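Local coordinates for transcriptional regulator, MarR family (Bacillus cereus, PDB 4XRF), which probably binds DNA as a winged helix-turn-helix transcription factor of the MarR family and so regulates transcription, at residues A63-V66 / M67-L71; E110-A113 / K114-H118; T29-P33 / P34-I38. All blocks are in the same frame, centred on the assembly; numbering follows the deposited sequence.

Contact 1 (A63-V66 / M67-L71); sequences AITV and MIDRL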
ATOM      1  N   ALA A  63      19.591  -7.085  -6.648  1.00 48.91           N
ATOM      2  CA  ALA A  63      18.142  -7.032  -6.628  1.00 47.14           C
ATOM      3  C   ALA A  63      17.563  -8.342  -7.158  1.00 45.37           C
ATOM      4  O   ALA A  63      16.580  -8.858  -6.628  1.00 44.18           O
ATOM      5  CB  ALA A  63      17.641  -5.847  -7.438  1.00 47.57           C
ATOM      6  N   ILE A  64      18.190  -8.897  -8.190  1.00 44.77           N
ATOM      7  CA  ILE A  64      17.706 -10.153  -8.759  1.00 43.86           C
ATOM      8  C   ILE A  64      17.934 -11.311  -7.777  1.00 42.83           C
ATOM      9  O   ILE A  64      17.112 -12.233  -7.696  1.00 42.11           O
ATOM     10  CB  ILE A  64      18.306 -10.418 -10.162  1.00 44.48           C
ATOM     11  CG1 ILE A  64      17.245 -10.936 -11.127  1.00 44.94           C
ATOM     12  CG2 ILE A  64      19.426 -11.420 -10.113  1.00 46.31           C
ATOM     13  CD1 ILE A  64      16.225  -9.911 -11.561  1.00 44.39           C
ATOM     14  N   THR A  65      19.011 -11.217  -6.995  1.00 43.05           N
ATOM     15  CA  THR A  65      19.350 -12.215  -5.975  1.00 43.41           C
ATOM     16  C   THR A  65      18.194 -12.411  -4.995  1.00 42.82           C
ATOM     17  O   THR A  65      17.785 -13.542  -4.750  1.00 42.87           O
ATOM     18  CB  THR A  65      20.658 -11.873  -5.233  1.00 44.67           C
ATOM     19  OG1 THR A  65      21.747 -11.986  -6.148  1.00 45.74           O
ATOM     20  CG2 THR A  65      20.924 -12.843  -4.067  1.00 45.27           C
ATOM     21  N   VAL A  66      17.655 -11.317  -4.464  1.00 42.87           N
ATOM     22  CA  VAL A  66      16.499 -11.394  -3.552  1.00 42.83           C
ATOM     23  C   VAL A  66      15.284 -12.024  -4.235  1.00 41.71           C
ATOM     24  O   VAL A  66      14.621 -12.888  -3.650  1.00 42.13           O
ATOM     25  CB  VAL A  66      16.151 -10.022  -2.913  1.00 43.63           C
ATOM     26  CG1 VAL A  66      15.036 -10.159  -1.871  1.00 44.08           C
ATOM     27  CG2 VAL A  66      17.389  -9.425  -2.250  1.00 44.79           C
ATOM     28  N   MET A  67      15.003 -11.604  -5.471  1.00 40.87           N
ATOM     29  CA  MET A  67      13.862 -12.135  -6.230  1.00 39.73           C
ATOM     30  C   MET A  67      13.985 -13.640  -6.388  1.00 37.76           C
ATOM     31  O   MET A  67      13.049 -14.405  -6.108  1.00 36.70           O
ATOM     32  CB  MET A  67      13.750 -11.465  -7.609  1.00 41.94           C
ATOM     33  CG  MET A  67      12.850 -10.237  -7.624  1.00 47.82           C
ATOM     34  SD  MET A  67      12.923  -9.199  -9.122  1.00 54.10           S
ATOM     35  CE  MET A  67      14.181  -8.010  -8.657  1.00 52.36           C
ATOM     36  N   ILE A  68      15.157 -14.060  -6.831  1.00 36.36           N
ATOM     37  CA  ILE A  68      15.441 -15.469  -7.013  1.00 36.11           C
ATOM     38  C   ILE A  68      15.370 -16.272  -5.703  1.00 36.20           C
ATOM     39  O   ILE A  68      14.797 -17.367  -5.697  1.00 35.91           O
ATOM     40  CB  ILE A  68      16.789 -15.669  -7.748  1.00 36.68           C
ATOM     41  CG1 ILE A  68      16.633 -15.185  -9.202  1.00 36.29           C
ATOM     42  CG2 ILE A  68      17.225 -17.123  -7.669  1.00 36.91           C
ATOM     43  CD1 ILE A  68      17.954 -14.763  -9.812  1.00 38.19           C
ATOM     44  N   ASP A  69      15.917 -15.733  -4.610  1.00 36.32           N
ATOM     45  CA  ASP A  69      15.731 -16.359  -3.291  1.00 37.34           C
ATOM     46  C   ASP A  69      14.237 -16.635  -3.002  1.00 36.39           C
ATOM     47  O   ASP A  69      13.895 -17.680  -2.472  1.00 36.76           O
ATOM     48  CB  ASP A  69      16.268 -15.477  -2.163  1.00 38.87           C
ATOM     49  CG  ASP A  69      17.763 -15.411  -2.122  1.00 40.92           C
ATOM     50  OD1 ASP A  69      18.439 -16.265  -2.753  1.00 41.62           O
ATOM     51  OD2 ASP A  69      18.275 -14.490  -1.436  1.00 42.24           O
ATOM     52  N   ARG A  70      13.357 -15.698  -3.349  1.00 35.34           N
ATOM     53  CA  ARG A  70      11.911 -15.891  -3.092  1.00 35.26           C
ATOM     54  C   ARG A  70      11.290 -16.965  -3.998  1.00 34.60           C
ATOM     55  O   ARG A  70      10.430 -17.732  -3.555  1.00 35.14           O
ATOM     56  CB  ARG A  70      11.120 -14.571  -3.184  1.00 35.24           C
ATOM     57  CG  ARG A  70      11.606 -13.455  -2.262  1.00 36.61           C
ATOM     58  CD  ARG A  70      11.313 -13.709  -0.790  1.00 38.47           C
ATOM     59  NE  ARG A  70      12.254 -14.624  -0.137  1.00 40.01           N
ATOM     60  CZ  ARG A  70      13.464 -14.291   0.331  1.00 41.68           C
ATOM     61  NH1 ARG A  70      13.918 -13.044   0.221  1.00 42.26           N
ATOM     62  NH2 ARG A  70      14.237 -15.209   0.909  1.00 42.48           N
ATOM     63  N   LEU A  71      11.732 -17.017  -5.254  1.00 33.54           N
ATOM     64  CA  LEU A  71      11.272 -18.027  -6.214  1.00 33.38           C
ATOM     65  C   LEU A  71      11.781 -19.424  -5.841  1.00 34.36           C
ATOM     66  O   LEU A  71      11.122 -20.419  -6.146  1.00 34.66           O
ATOM     67  CB  LEU A  71      11.723 -17.666  -7.637  1.00 32.77           C
ATOM     68  CG  LEU A  71      10.825 -16.991  -8.695  1.00 32.34           C
ATOM     69  CD1 LEU A  71       9.413 -16.651  -8.235  1.00 32.17           C
ATOM     70  CD2 LEU A  71      11.510 -15.814  -9.366  1.00 31.66           C
TER
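M67 reaches back along the helix to A63 and I64, one turn and less behind it. CB lies close to I64 O; CG runs on toward A63 O; SD comes alongside I64 CD1. The chain then bends at chi3 (-92°), which turns the methyl back over the preceding turn, where CE stands 3.3 Å from A63 O and 4.0 Å from I64 CD1. The thioether is thus wrapped against its own helix, with its methyl touching both the carbonyl oxygen and the tip of I64. I64 also meets I68: its CG2 branch touches I68 CD1 at 3.7 Å, the two side chains at a slant to each other. The backbone bond from I68 N to I64 O is short and straight (2.8 Å, 171°), whereas that from M67 N to A63 O is weak.

T65, V66, D69 and R70 line a more exposed, mixed side. D69 folds beside its own backbone N, its CG anti to the carbonyl carbon (chi1 -72°), and runs alongside T65 in the same direction; T65 CG2 is 4.1 Å from D69 OD2. The D69 carboxylate forms a salt bridge, through OD1, with R79 of strand 77-81. R70 runs alongside V66, bringing NH1 to 3.7 Å from V66 CG1, while D69 CB lies over the rim of one guanidinium face. The charged end of R70 is paired with D73, the last residue of the helix.

I64 and I68 press on L53 of helix 50-57, and M67 reaches I38. By its place in the winged helix-turn-helix, helix 61-73 is probably the DNA-recognition helix, with T65 and V66 on an exposed side. The chemistry is that of an amphipathic helix: aliphatic and thioether groups knit its inner side to the domain core, while the salt bridges would be expected to restrict the two charged side chains.

Contact 2 (E110-A113 / K114-H118); sequences EHIA and KYFSH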
ATOM      1  N   GLU A 110      -8.007  -9.594 -15.716  1.00 52.24           N
ATOM      2  CA  GLU A 110      -8.663  -9.223 -16.978  1.00 54.24           C
ATOM      3  C   GLU A 110      -8.931  -7.726 -17.131  1.00 52.52           C
ATOM      4  O   GLU A 110      -9.047  -7.227 -18.254  1.00 51.86           O
ATOM      5  CB  GLU A 110      -9.964 -10.025 -17.191  1.00 58.28           C
ATOM      6  CG  GLU A 110      -9.736 -11.473 -17.625  1.00 62.96           C
ATOM      7  CD  GLU A 110      -9.126 -11.598 -19.021  1.00 65.99           C
ATOM      8  OE1 GLU A 110      -9.837 -11.301 -20.010  1.00 70.27           O
ATOM      9  OE2 GLU A 110      -7.942 -12.005 -19.134  1.00 65.67           O
ATOM     10  N   HIS A 111      -9.049  -7.019 -16.011  1.00 50.92           N
ATOM     11  CA  HIS A 111      -9.195  -5.565 -16.040  1.00 50.61           C
ATOM     12  C   HIS A 111      -7.930  -4.900 -16.616  1.00 48.18           C
ATOM     13  O   HIS A 111      -8.034  -3.982 -17.431  1.00 46.70           O
ATOM     14  CB  HIS A 111      -9.542  -5.010 -14.649  1.00 52.72           C
ATOM     15  CG  HIS A 111     -10.911  -5.395 -14.170  1.00 56.38           C
ATOM     16  ND1 HIS A 111     -11.948  -4.489 -14.067  1.00 59.55           N
ATOM     17  CD2 HIS A 111     -11.419  -6.589 -13.779  1.00 59.43           C
ATOM     18  CE1 HIS A 111     -13.036  -5.108 -13.637  1.00 61.04           C
ATOM     19  NE2 HIS A 111     -12.743  -6.383 -13.453  1.00 61.78           N
ATOM     20  N   ILE A 112      -6.749  -5.379 -16.205  1.00 46.50           N
ATOM     21  CA  ILE A 112      -5.468  -4.860 -16.711  1.00 45.88           C
ATOM     22  C   ILE A 112      -5.327  -5.125 -18.207  1.00 47.22           C
ATOM     23  O   ILE A 112      -4.890  -4.244 -18.951  1.00 48.46           O
ATOM     24  CB  ILE A 112      -4.248  -5.400 -15.932  1.00 44.60           C
ATOM     25  CG1 ILE A 112      -4.253  -4.855 -14.504  1.00 43.69           C
ATOM     26  CG2 ILE A 112      -2.936  -4.973 -16.603  1.00 44.72           C
ATOM     27  CD1 ILE A 112      -3.319  -5.583 -13.562  1.00 43.43           C
ATOM     28  N   ALA A 113      -5.727  -6.319 -18.644  1.00 47.66           N
ATOM     29  CA  ALA A 113      -5.675  -6.686 -20.056  1.00 49.06           C
ATOM     30  C   ALA A 113      -6.605  -5.785 -20.864  1.00 50.94           C
ATOM     31  O   ALA A 113      -6.242  -5.332 -21.947  1.00 51.99           O
ATOM     32  CB  ALA A 113      -6.048  -8.151 -20.242  1.00 49.88           C
ATOM     33  N   LYS A 114      -7.803  -5.535 -20.331  1.00 51.68           N
ATOM     34  CA  LYS A 114      -8.772  -4.627 -20.947  1.00 53.40           C
ATOM     35  C   LYS A 114      -8.220  -3.214 -21.158  1.00 52.24           C
ATOM     36  O   LYS A 114      -8.387  -2.658 -22.245  1.00 53.26           O
ATOM     37  CB  LYS A 114     -10.071  -4.576 -20.129  1.00 55.71           C
ATOM     38  CG  LYS A 114     -11.187  -3.759 -20.756  1.00 58.75           C
ATOM     39  CD  LYS A 114     -12.534  -4.003 -20.078  1.00 61.62           C
ATOM     40  CE  LYS A 114     -12.968  -5.464 -20.166  1.00 63.56           C
ATOM     41  NZ  LYS A 114     -14.456  -5.607 -20.182  1.00 67.53           N
ATOM     42  N   TYR A 115      -7.584  -2.642 -20.131  1.00 49.11           N
ATOM     43  CA  TYR A 115      -7.021  -1.290 -20.222  1.00 48.89           C
ATOM     44  C   TYR A 115      -5.951  -1.220 -21.305  1.00 48.35           C
ATOM     45  O   TYR A 115      -5.968  -0.330 -22.152  1.00 48.59           O
ATOM     46  CB  TYR A 115      -6.396  -0.821 -18.892  1.00 48.57           C
ATOM     47  CG  TYR A 115      -7.284  -0.879 -17.654  1.00 49.99           C
ATOM     48  CD1 TYR A 115      -8.656  -0.617 -17.720  1.00 51.47           C
ATOM     49  CD2 TYR A 115      -6.722  -1.154 -16.398  1.00 50.31           C
ATOM     50  CE1 TYR A 115      -9.453  -0.665 -16.580  1.00 52.87           C
ATOM     51  CE2 TYR A 115      -7.504  -1.198 -15.256  1.00 50.17           C
ATOM     52  CZ  TYR A 115      -8.860  -0.956 -15.347  1.00 51.80           C
ATOM     53  OH  TYR A 115      -9.621  -1.010 -14.201  1.00 52.53           O
ATOM     54  N   PHE A 116      -5.020  -2.163 -21.279  1.00 47.38           N
ATOM     55  CA  PHE A 116      -3.902  -2.122 -22.214  1.00 48.31           C
ATOM     56  C   PHE A 116      -4.246  -2.490 -23.652  1.00 49.85           C
ATOM     57  O   PHE A 116      -3.514  -2.122 -24.556  1.00 50.90           O
ATOM     58  CB  PHE A 116      -2.737  -2.923 -21.680  1.00 48.37           C
ATOM     59  CG  PHE A 116      -2.017  -2.235 -20.562  1.00 47.85           C
ATOM     60  CD1 PHE A 116      -2.452  -2.373 -19.247  1.00 47.93           C
ATOM     61  CD2 PHE A 116      -0.914  -1.425 -20.819  1.00 48.22           C
ATOM     62  CE1 PHE A 116      -1.786  -1.734 -18.206  1.00 47.15           C
ATOM     63  CE2 PHE A 116      -0.245  -0.781 -19.778  1.00 46.57           C
ATOM     64  CZ  PHE A 116      -0.684  -0.935 -18.475  1.00 46.16           C
ATOM     65  N   SER A 117      -5.385  -3.152 -23.858  1.00 50.33           N
ATOM     66  CA  SER A 117      -5.854  -3.471 -25.193  1.00 52.02           C
ATOM     67  C   SER A 117      -6.362  -2.199 -25.885  1.00 52.72           C
ATOM     68  O   SER A 117      -6.592  -2.187 -27.094  1.00 53.97           O
ATOM     69  CB  SER A 117      -6.950  -4.547 -25.137  1.00 52.74           C
ATOM     70  OG  SER A 117      -8.249  -3.986 -24.960  1.00 54.41           O
ATOM     71  N   HIS A 118      -6.540  -1.135 -25.103  1.00 51.03           N
ATOM     72  CA  HIS A 118      -6.967   0.157 -25.639  1.00 50.93           C
ATOM     73  C   HIS A 118      -5.763   1.030 -26.012  1.00 49.62           C
ATOM     74  O   HIS A 118      -5.921   2.134 -26.539  1.00 49.21           O
ATOM     75  CB  HIS A 118      -7.885   0.884 -24.647  1.00 50.35           C
ATOM     76  CG  HIS A 118      -9.264   0.312 -24.562  1.00 51.57           C
ATOM     77  ND1 HIS A 118     -10.291   0.721 -25.387  1.00 53.71           N
ATOM     78  CD2 HIS A 118      -9.787  -0.633 -23.748  1.00 51.31           C
ATOM     79  CE1 HIS A 118     -11.388   0.047 -25.085  1.00 54.83           C
ATOM     80  NE2 HIS A 118     -11.109  -0.781 -24.094  1.00 53.22           N
TER
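From E110 to S117 the backbone runs in regular i to i+4 hydrogen bonds, K114 N to E110 O and Y115 N to H111 O (both 3.0 Å) and F116 N to I112 O (3.1 Å), followed by a more bent bond from S117 N to A113 O (3.0 Å, 136°). The Y115 ring lies across the carbonyl of H111: H111 O sits over the ring centre, 3.1 Å above the plane, while also accepting from Y115 N. CG beside the backbone N (chi1 -54°) folds the ring back over the preceding turn in this way. Its far end reaches the H111 side chain, with Y115 OH 4.0 Å from H111 CB and near the plane of the imidazole, at its edge; the two side chains run at a slant to one another.

F116 meets the carbonyl of I112 in another way. I112 O approaches the phenyl ring at its edge and in its plane, 3.1 Å from F116 CD1, so the ring C-H side rather than the pi face meets the oxygen. The CG2 branch of I112 completes this contact at 3.7 Å from F116 CD1, the two side chains pointing the same way. On another side of the helix, K114 CB rests near E110 O and H111 O, but the rest of the lysine leads away from them.

The apolar side of this short helix lies against helix 4-29, where I112 meets L22, F116 meets M18, and Y115 packs on K17. F116 also touches a bound isoquinoline, and both it and I112 pack on Q8 of the third subunit. Helix 110-116 thus packs on both helix 4-29 and the third subunit, whose I138 also meets Y115, and precedes helix 121-139 in sequence.

Contact 3 (T29-P33 / P34-I38); sequences TGLTP and PQFYI. With SO4 (sulfate ion), chain K.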
ATOM      1  N   THR A  29      -2.452 -16.003  -8.750  1.00 30.69           N
ATOM      2  CA  THR A  29      -1.314 -16.654  -9.399  1.00 30.45           C
ATOM      3  C   THR A  29      -0.189 -17.043  -8.436  1.00 30.14           C
ATOM      4  O   THR A  29       0.642 -17.869  -8.784  1.00 30.45           O
ATOM      5  CB  THR A  29      -0.710 -15.782 -10.532  1.00 29.90           C
ATOM      6  OG1 THR A  29      -0.159 -14.583  -9.973  1.00 29.03           O
ATOM      7  CG2 THR A  29      -1.780 -15.415 -11.562  1.00 30.20           C
ATOM      8  N   GLY A  30      -0.162 -16.441  -7.243  1.00 29.88           N
ATOM      9  CA  GLY A  30       0.932 -16.620  -6.272  1.00 29.79           C
ATOM     10  C   GLY A  30       2.241 -15.923  -6.632  1.00 29.20           C
ATOM     11  O   GLY A  30       3.297 -16.252  -6.083  1.00 28.97           O
ATOM     12  N   LEU A  31       2.167 -14.963  -7.559  1.00 28.81           N
ATOM     13  CA  LEU A  31       3.341 -14.230  -8.045  1.00 28.50           C
ATOM     14  C   LEU A  31       3.133 -12.720  -8.077  1.00 28.08           C
ATOM     15  O   LEU A  31       2.075 -12.260  -8.428  1.00 28.32           O
ATOM     16  CB  LEU A  31       3.708 -14.704  -9.466  1.00 28.51           C
ATOM     17  CG  LEU A  31       3.934 -16.218  -9.647  1.00 29.20           C
ATOM     18  CD1 LEU A  31       3.796 -16.642 -11.110  1.00 29.53           C
ATOM     19  CD2 LEU A  31       5.274 -16.662  -9.047  1.00 29.18           C
ATOM     20  N   THR A  32       4.160 -11.951  -7.729  1.00 28.30           N
ATOM     21  CA  THR A  32       4.165 -10.520  -8.027  1.00 28.07           C
ATOM     22  C   THR A  32       4.506 -10.361  -9.519  1.00 28.03           C
ATOM     23  O   THR A  32       5.012 -11.304 -10.145  1.00 28.44           O
ATOM     24  CB  THR A  32       5.242  -9.772  -7.235  1.00 27.99           C
ATOM     25  OG1 THR A  32       6.518 -10.194  -7.709  1.00 28.37           O
ATOM     26  CG2 THR A  32       5.158 -10.079  -5.753  1.00 28.49           C
ATOM     27  N   PRO A  33       4.219  -9.181 -10.106  1.00 27.69           N
ATOM     28  CA  PRO A  33       4.560  -9.042 -11.524  1.00 27.69           C
ATOM     29  C   PRO A  33       6.030  -9.268 -11.921  1.00 27.83           C
ATOM     30  O   PRO A  33       6.255  -9.851 -12.983  1.00 28.08           O
ATOM     31  CB  PRO A  33       4.064  -7.627 -11.862  1.00 27.49           C
ATOM     32  CG  PRO A  33       2.839  -7.508 -10.982  1.00 27.20           C
ATOM     33  CD  PRO A  33       3.278  -8.124  -9.669  1.00 27.23           C
ATOM     34  N   PRO A  34       7.021  -8.847 -11.091  1.00 27.79           N
ATOM     35  CA  PRO A  34       8.388  -9.154 -11.503  1.00 28.29           C
ATOM     36  C   PRO A  34       8.729 -10.653 -11.433  1.00 28.83           C
ATOM     37  O   PRO A  34       9.495 -11.148 -12.288  1.00 29.00           O
ATOM     38  CB  PRO A  34       9.254  -8.347 -10.510  1.00 28.35           C
ATOM     39  CG  PRO A  34       8.358  -7.204 -10.108  1.00 27.92           C
ATOM     40  CD  PRO A  34       7.011  -7.865  -9.986  1.00 27.57           C
ATOM     41  N   GLN A  35       8.178 -11.360 -10.440  1.00 28.75           N
ATOM     42  CA  GLN A  35       8.386 -12.817 -10.330  1.00 29.46           C
ATOM     43  C   GLN A  35       7.809 -13.542 -11.560  1.00 29.94           C
ATOM     44  O   GLN A  35       8.439 -14.456 -12.116  1.00 30.25           O
ATOM     45  CB  GLN A  35       7.729 -13.385  -9.065  1.00 29.33           C
ATOM     46  CG  GLN A  35       8.406 -13.019  -7.741  1.00 29.29           C
ATOM     47  CD  GLN A  35       7.688 -13.645  -6.553  1.00 29.56           C
ATOM     48  OE1 GLN A  35       6.452 -13.687  -6.515  1.00 29.88           O
ATOM     49  NE2 GLN A  35       8.439 -14.137  -5.592  1.00 30.05           N
ATOM     50  N   PHE A  36       6.618 -13.121 -11.975  1.00 29.85           N
ATOM     51  CA  PHE A  36       5.955 -13.701 -13.136  1.00 31.11           C
ATOM     52  C   PHE A  36       6.806 -13.477 -14.385  1.00 31.51           C
ATOM     53  O   PHE A  36       7.036 -14.410 -15.148  1.00 32.11           O
ATOM     54  CB  PHE A  36       4.535 -13.125 -13.321  1.00 31.59           C
ATOM     55  CG  PHE A  36       3.820 -13.629 -14.554  1.00 33.41           C
ATOM     56  CD1 PHE A  36       3.770 -14.991 -14.860  1.00 33.99           C
ATOM     57  CD2 PHE A  36       3.126 -12.746 -15.375  1.00 34.57           C
ATOM     58  CE1 PHE A  36       3.098 -15.450 -15.984  1.00 35.22           C
ATOM     59  CE2 PHE A  36       2.421 -13.208 -16.493  1.00 35.79           C
ATOM     60  CZ  PHE A  36       2.429 -14.564 -16.805  1.00 36.08           C
ATOM     61  N   TYR A  37       7.269 -12.244 -14.583  1.00 31.30           N
ATOM     62  CA  TYR A  37       8.097 -11.927 -15.742  1.00 32.07           C
ATOM     63  C   TYR A  37       9.405 -12.701 -15.744  1.00 31.97           C
ATOM     64  O   TYR A  37       9.831 -13.181 -16.785  1.00 32.66           O
ATOM     65  CB  TYR A  37       8.381 -10.426 -15.895  1.00 32.67           C
ATOM     66  CG  TYR A  37       8.810 -10.155 -17.309  1.00 34.80           C
ATOM     67  CD1 TYR A  37       7.889 -10.234 -18.354  1.00 36.42           C
ATOM     68  CD2 TYR A  37      10.122  -9.899 -17.618  1.00 35.82           C
ATOM     69  CE1 TYR A  37       8.286 -10.038 -19.673  1.00 38.09           C
ATOM     70  CE2 TYR A  37      10.518  -9.692 -18.924  1.00 37.95           C
ATOM     71  CZ  TYR A  37       9.591  -9.766 -19.939  1.00 38.29           C
ATOM     72  OH  TYR A  37       9.990  -9.560 -21.241  1.00 40.46           O
ATOM     73  N   ILE A  38      10.037 -12.835 -14.585  1.00 31.20           N
ATOM     74  CA  ILE A  38      11.195 -13.722 -14.474  1.00 31.30           C
ATOM     75  C   ILE A  38      10.900 -15.133 -14.996  1.00 31.74           C
ATOM     76  O   ILE A  38      11.645 -15.655 -15.831  1.00 32.42           O
ATOM     77  CB  ILE A  38      11.795 -13.743 -13.049  1.00 31.25           C
ATOM     78  CG1 ILE A  38      12.525 -12.410 -12.784  1.00 31.35           C
ATOM     79  CG2 ILE A  38      12.823 -14.878 -12.896  1.00 31.89           C
ATOM     80  CD1 ILE A  38      12.780 -12.110 -11.312  1.00 31.24           C
TER
HETATM   81  S   SO4 K 210      13.027 -10.259 -22.832  1.00 63.86           S
HETATM   82  O1  SO4 K 210      14.253  -9.501 -23.217  1.00 65.07           O
HETATM   83  O2  SO4 K 210      13.419 -11.651 -22.482  1.00 57.80           O
HETATM   84  O3  SO4 K 210      12.078 -10.322 -23.971  1.00 58.42           O
HETATM   85  O4  SO4 K 210      12.434  -9.559 -21.656  1.00 56.47           O
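T32 and Q35 are brought together by two torsions: chi1 of T32 (68°) sets OG1 between its backbone N and carbonyl carbon, facing the start of the helix, and chi1 of Q35 (-71°) sends its otherwise extended chain back toward the loop. The exchange is reciprocal. Q35 OE1 accepts from T32 N at 3.1 Å with a nearly straight N-H (165°), the donor tilted somewhat from the amide carbonyl plane, while T32 OG1 accepts a weak bond from Q35 N at 3.4 Å. OG1 also lies against Q35 CG and against P34 CD, the latter at 3.3 Å, and the T32 and P34 side chains meet at about a right angle. The other end of the Q35 amide is held as well, since NE2 donates to Q27 O of the second subunit; bonds at both ends should fix the amide's rotation.

Behind the cap, G30 leaves the preceding helix with positive phi, and L31 turns its side chain toward the new one. L31 CD1 is 4.1 Å from F36 CD1, the two side chains crossing almost perpendicularly, and L31 CD2 lies beside Q35 CB. F36 N bonds to T32 O at 3.0 Å and Y37 N to P33 O at 3.1 Å. F36 then packs on V101 and A104 of helix 95-106. Toward the third subunit, Y37 OH makes a very short hydrogen bond (2.5 Å) to O4 of a sulfate, probably from the crystallisation liquor; O4 lies at the ring edge, in plane, and the ion is also bound by K56 and by K6 of the third subunit.

T32 at the N-cap and Q35 three residues on form a capping box, one of its two bonds weak. It begins helix 33-45, after the short link that follows helix 4-29, within the MarR-type winged helix-turn-helix fold.

How the contacts relate
Contact 3 is the buried one and lies nearest the chain's centre, whereas contacts 1 and 2 are only partly buried and stand on opposite sides of that centre, about 28 Å apart between their centres. Contacts 1 and 3 belong to helices that pack together: M67 SD meets I38 CD1 at 3.6 Å, and L71 rests on Q35 and I38. Contact 2 touches neither. Contact 1 lies within one helix and contact 2 in a short helix and the residues just after it, the former mixing aliphatic groups with salt-bridged charges and the latter setting aromatic rings against carbonyl oxygens; contact 3 instead starts a helix through polar side-chain capping. Contacts 2 and 3 both meet the third subunit.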